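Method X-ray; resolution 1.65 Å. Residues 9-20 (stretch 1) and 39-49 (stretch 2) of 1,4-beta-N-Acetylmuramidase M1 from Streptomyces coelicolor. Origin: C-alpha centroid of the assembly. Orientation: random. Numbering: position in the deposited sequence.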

# COMPACT_ATOMS: atom_id res chain seq x y z
N ASP A 9 8.73 -1.12 1.73
CA ASP A 9 7.93 -1.12 0.50
C ASP A 9 8.94 -0.71 -0.56
O ASP A 9 9.86 0.08 -0.29
N VAL A 10 8.80 -1.29 -1.74
CA VAL A 10 9.76 -1.03 -2.81
C VAL A 10 9.10 -1.00 -4.17
O VAL A 10 7.97 -1.44 -4.34
N SER A 11 9.84 -0.48 -5.15
CA SER A 11 9.41 -0.42 -6.53
C SER A 11 10.67 -0.63 -7.35
O SER A 11 11.73 -0.93 -6.80
N HIS A 12 10.59 -0.45 -8.67
CA HIS A 12 11.77 -0.65 -9.50
C HIS A 12 12.90 0.30 -9.10
O HIS A 12 14.06 0.03 -9.40
N TRP A 13 12.58 1.39 -8.40
CA TRP A 13 13.63 2.32 -7.99
C TRP A 13 14.67 1.66 -7.08
O TRP A 13 15.81 2.12 -7.00
N GLN A 14 14.27 0.60 -6.38
CA GLN A 14 15.17 -0.10 -5.48
C GLN A 14 16.07 -1.12 -6.17
O GLN A 14 16.91 -1.75 -5.53
N GLY A 15 15.90 -1.28 -7.49
CA GLY A 15 16.74 -2.21 -8.25
C GLY A 15 16.67 -3.67 -7.84
O GLY A 15 15.60 -4.17 -7.47
N SER A 16 17.80 -4.35 -7.93
CA SER A 16 17.88 -5.77 -7.57
C SER A 16 17.93 -5.92 -6.06
O SER A 16 18.81 -5.37 -5.41
N ILE A 17 16.99 -6.67 -5.51
CA ILE A 17 16.89 -6.87 -4.06
C ILE A 17 17.16 -8.30 -3.63
O ILE A 17 16.67 -9.25 -4.26
N ASN A 18 17.96 -8.47 -2.59
CA ASN A 18 18.22 -9.80 -2.06
C ASN A 18 17.24 -9.95 -0.90
O ASN A 18 17.49 -9.46 0.21
N TRP A 19 16.12 -10.62 -1.16
CA TRP A 19 15.10 -10.77 -0.13
C TRP A 19 15.47 -11.63 1.06
O TRP A 19 14.91 -11.45 2.15
N SER A 20 16.40 -12.56 0.90
CA SER A 20 16.79 -13.35 2.06
C SER A 20 17.49 -12.40 3.03
O SER A 20 17.39 -12.56 4.25
N ASN A 39 -1.89 1.58 -17.59
CA ASN A 39 -1.02 0.69 -18.36
C ASN A 39 0.44 0.62 -17.97
O ASN A 39 1.27 0.17 -18.76
N TYR A 40 0.77 1.04 -16.75
CA TYR A 40 2.14 0.94 -16.32
C TYR A 40 2.26 -0.29 -15.44
O TYR A 40 1.39 -0.53 -14.60
N LYS A 41 3.32 -1.07 -15.64
CA LYS A 41 3.58 -2.26 -14.82
C LYS A 41 5.03 -2.16 -14.38
O LYS A 41 5.93 -1.96 -15.20
N ASP A 42 5.27 -2.29 -13.07
CA ASP A 42 6.62 -2.20 -12.53
C ASP A 42 7.45 -3.38 -13.05
O ASP A 42 7.06 -4.55 -12.89
N ASP A 43 8.59 -3.08 -13.67
CA ASP A 43 9.43 -4.14 -14.24
C ASP A 43 10.05 -5.11 -13.26
O ASP A 43 10.41 -6.22 -13.65
N ARG A 44 10.16 -4.71 -11.99
CA ARG A 44 10.76 -5.57 -10.98
C ARG A 44 9.69 -6.32 -10.19
O ARG A 44 10.04 -7.14 -9.34
N PHE A 45 8.42 -6.05 -10.45
CA PHE A 45 7.35 -6.68 -9.68
C PHE A 45 7.35 -8.20 -9.57
O PHE A 45 7.32 -8.73 -8.46
N SER A 46 7.37 -8.91 -10.70
CA SER A 46 7.34 -10.36 -10.66
C SER A 46 8.46 -10.99 -9.84
O SER A 46 8.22 -11.91 -9.05
N ALA A 47 9.68 -10.50 -10.02
CA ALA A 47 10.80 -11.04 -9.28
C ALA A 47 10.67 -10.71 -7.80
O ALA A 47 10.89 -11.56 -6.95
N ASN A 48 10.31 -9.47 -7.48
CA ASN A 48 10.18 -9.11 -6.07
C ASN A 48 9.09 -9.94 -5.39
O ASN A 48 9.28 -10.46 -4.29
N TYR A 49 7.96 -10.07 -6.06
CA TYR A 49 6.82 -10.80 -5.52
C TYR A 49 7.20 -12.26 -5.27
O TYR A 49 6.83 -12.83 -4.24

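The two stretches meet through two direct hydrogen bonds and a few bridging waters, burying 452 Å² in total. At one end D42 organises the contact. Its CA-to-CB bond points toward stretch 1, and the t rotamer (chi1 -172°) places the carboxylate where it can serve both chain segments: OD1 accepts from R44 N (2.8 Å), capping the turn that leads into the helix, while OD2 accepts from H12 N (2.8 Å). S11 CB packs 3.5 Å from the same D42 OD2. In the p rotamer, S11 OG accepts a weak hydrogen bond from W13 N (3.3 Å).

H12 adopts p (chi1 87°), its ring edge near D42 OD2. Water 2 joins this group, lying 2.8 Å from H12 ND1 and 2.6 Å from Y40 OH and donating to D42 OD2 (2.6 Å). The CA-to-CB bond of Y40 points toward stretch 1, and its side chain, in t, places OH 3.7 Å from H12 ND1.

R44 also points toward stretch 1. Its m, m, t chain passes H12, with CG 3.7 Å from H12 CA, and then lays one guanidinium face against the G15–S16 backbone: R44 NE is 3.6 Å from G15 C, and R44 CZ 3.7 Å from S16 N. The positive phi of G15 (61°) by itself favours glycine.

N48 dominates the other end. Its CB leaves sideways, but the m rotamer (chi1 -78°) brings the amide closer to stretch 1. OD1 accepts from W19 NE1 (3.0 Å), and I17 CD1 packs 3.7 Å from that oxygen. W19, also m, points toward the helix, with N48 O over one face of its ring. N48 ND2 donates to water 1 (2.9 Å), which in turn donates to S11 O and G15 O (both 2.8 Å); V10 CG2 lies 3.9 Å from ND2. Water 3 accepts from I17 N (3.0 Å) and lies 2.7 Å from N48 OD1.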

# COMPACT_ATOMS: atom_id res chain seq x y z
CB ASP A 9 6.70 -0.21 0.54
CG ASP A 9 7.04 1.25 0.71
OD1 ASP A 9 7.36 1.95 -0.29
OD2 ASP A 9 6.98 1.70 1.87
CB VAL A 10 10.82 -2.16 -2.88
CG1 VAL A 10 11.51 -2.33 -1.55
CG2 VAL A 10 10.15 -3.48 -3.29
CB SER A 11 8.78 0.93 -6.88
OG SER A 11 9.73 1.99 -6.82
CB HIS A 12 11.43 -0.44 -10.99
CG HIS A 12 11.56 0.98 -11.43
ND1 HIS A 12 10.66 1.96 -11.06
CD2 HIS A 12 12.52 1.60 -12.15
CE1 HIS A 12 11.06 3.12 -11.53
NE2 HIS A 12 12.19 2.93 -12.20
CB TRP A 13 13.05 3.53 -7.25
CG TRP A 13 12.29 4.49 -8.12
CD1 TRP A 13 10.95 4.72 -8.10
CD2 TRP A 13 12.83 5.36 -9.12
NE1 TRP A 13 10.62 5.69 -9.02
CE2 TRP A 13 11.75 6.10 -9.66
CE3 TRP A 13 14.12 5.59 -9.62
CZ2 TRP A 13 11.92 7.05 -10.67
CZ3 TRP A 13 14.29 6.55 -10.63
CH2 TRP A 13 13.19 7.26 -11.14
CB GLN A 14 14.39 -0.76 -4.34
CG GLN A 14 14.06 0.20 -3.20
CD GLN A 14 13.21 1.37 -3.65
OE1 GLN A 14 12.11 1.19 -4.16
NE2 GLN A 14 13.73 2.58 -3.45
CB SER A 16 19.14 -6.40 -8.18
OG SER A 16 19.23 -7.76 -7.82
CB ILE A 17 15.48 -6.50 -3.57
CG1 ILE A 17 15.19 -5.02 -3.88
CG2 ILE A 17 15.34 -6.79 -2.06
CD1 ILE A 17 13.73 -4.61 -3.55
CB ASN A 18 19.65 -9.94 -1.54
CG ASN A 18 19.95 -11.35 -1.07
OD1 ASN A 18 19.08 -12.03 -0.55
ND2 ASN A 18 21.19 -11.79 -1.26
CB TRP A 19 13.78 -11.23 -0.77
CG TRP A 19 13.18 -10.15 -1.63
CD1 TRP A 19 13.38 -9.96 -2.97
CD2 TRP A 19 12.33 -9.08 -1.20
NE1 TRP A 19 12.70 -8.83 -3.40
CE2 TRP A 19 12.04 -8.28 -2.33
CE3 TRP A 19 11.77 -8.73 0.04
CZ2 TRP A 19 11.23 -7.15 -2.26
CZ3 TRP A 19 10.97 -7.59 0.12
CH2 TRP A 19 10.70 -6.82 -1.03
CB SER A 20 17.71 -14.53 1.67
OG SER A 20 18.96 -14.10 1.15
CB ASN A 39 -1.12 1.05 -19.84
CG ASN A 39 -0.72 2.48 -20.10
OD1 ASN A 39 0.10 3.05 -19.38
ND2 ASN A 39 -1.28 3.07 -21.15
CB TYR A 40 2.56 2.17 -15.51
CG TYR A 40 3.95 2.06 -14.94
CD1 TYR A 40 4.18 1.44 -13.71
CD2 TYR A 40 5.05 2.55 -15.65
CE1 TYR A 40 5.47 1.32 -13.20
CE2 TYR A 40 6.34 2.43 -15.15
CZ TYR A 40 6.55 1.81 -13.92
OH TYR A 40 7.83 1.69 -13.42
CB LYS A 41 3.39 -3.56 -15.63
CG LYS A 41 3.56 -4.82 -14.78
CD LYS A 41 2.54 -4.85 -13.64
CE LYS A 41 2.73 -6.03 -12.72
NZ LYS A 41 2.59 -7.34 -13.42
CB ASP A 42 6.56 -2.21 -11.01
CG ASP A 42 7.91 -1.93 -10.37
OD1 ASP A 42 8.80 -2.80 -10.45
OD2 ASP A 42 8.07 -0.84 -9.78
CB ASP A 43 10.56 -3.54 -15.09
CG ASP A 43 10.08 -2.98 -16.41
OD1 ASP A 43 9.21 -3.61 -17.04
OD2 ASP A 43 10.59 -1.92 -16.82
CB ARG A 44 11.58 -4.75 -9.99
CG ARG A 44 12.78 -4.00 -10.57
CD ARG A 44 13.98 -4.89 -10.74
NE ARG A 44 15.17 -4.12 -11.09
CZ ARG A 44 16.35 -4.68 -11.33
NH1 ARG A 44 16.50 -6.00 -11.25
NH2 ARG A 44 17.39 -3.91 -11.65
CB PHE A 45 5.96 -6.27 -10.18
CG PHE A 45 4.85 -6.96 -9.44
CD1 PHE A 45 4.54 -6.59 -8.13
CD2 PHE A 45 4.19 -8.05 -10.00
CE1 PHE A 45 3.60 -7.30 -7.40
CE2 PHE A 45 3.24 -8.76 -9.28
CZ PHE A 45 2.95 -8.40 -7.97
CB SER A 46 7.37 -10.93 -12.08
OG SER A 46 6.11 -10.76 -12.69
CB ALA A 47 12.12 -10.51 -9.84
CB ASN A 48 9.84 -7.63 -5.91
CG ASN A 48 11.05 -6.74 -6.10
OD1 ASN A 48 12.18 -7.14 -5.80
ND2 ASN A 48 10.82 -5.51 -6.56
CB TYR A 49 5.66 -10.71 -6.50
CG TYR A 49 4.30 -11.04 -5.93
CD1 TYR A 49 3.62 -10.13 -5.12
CD2 TYR A 49 3.66 -12.24 -6.26
CE1 TYR A 49 2.33 -10.41 -4.65
CE2 TYR A 49 2.38 -12.52 -5.81
CZ TYR A 49 1.72 -11.60 -5.01
OH TYR A 49 0.43 -11.87 -4.58
O HOH W 1 12.93 -3.50 -6.93
O HOH W 2 7.91 1.58 -10.84
O HOH W 3 14.47 -6.73 -7.21
O HOH W 4 14.39 -9.72 -5.96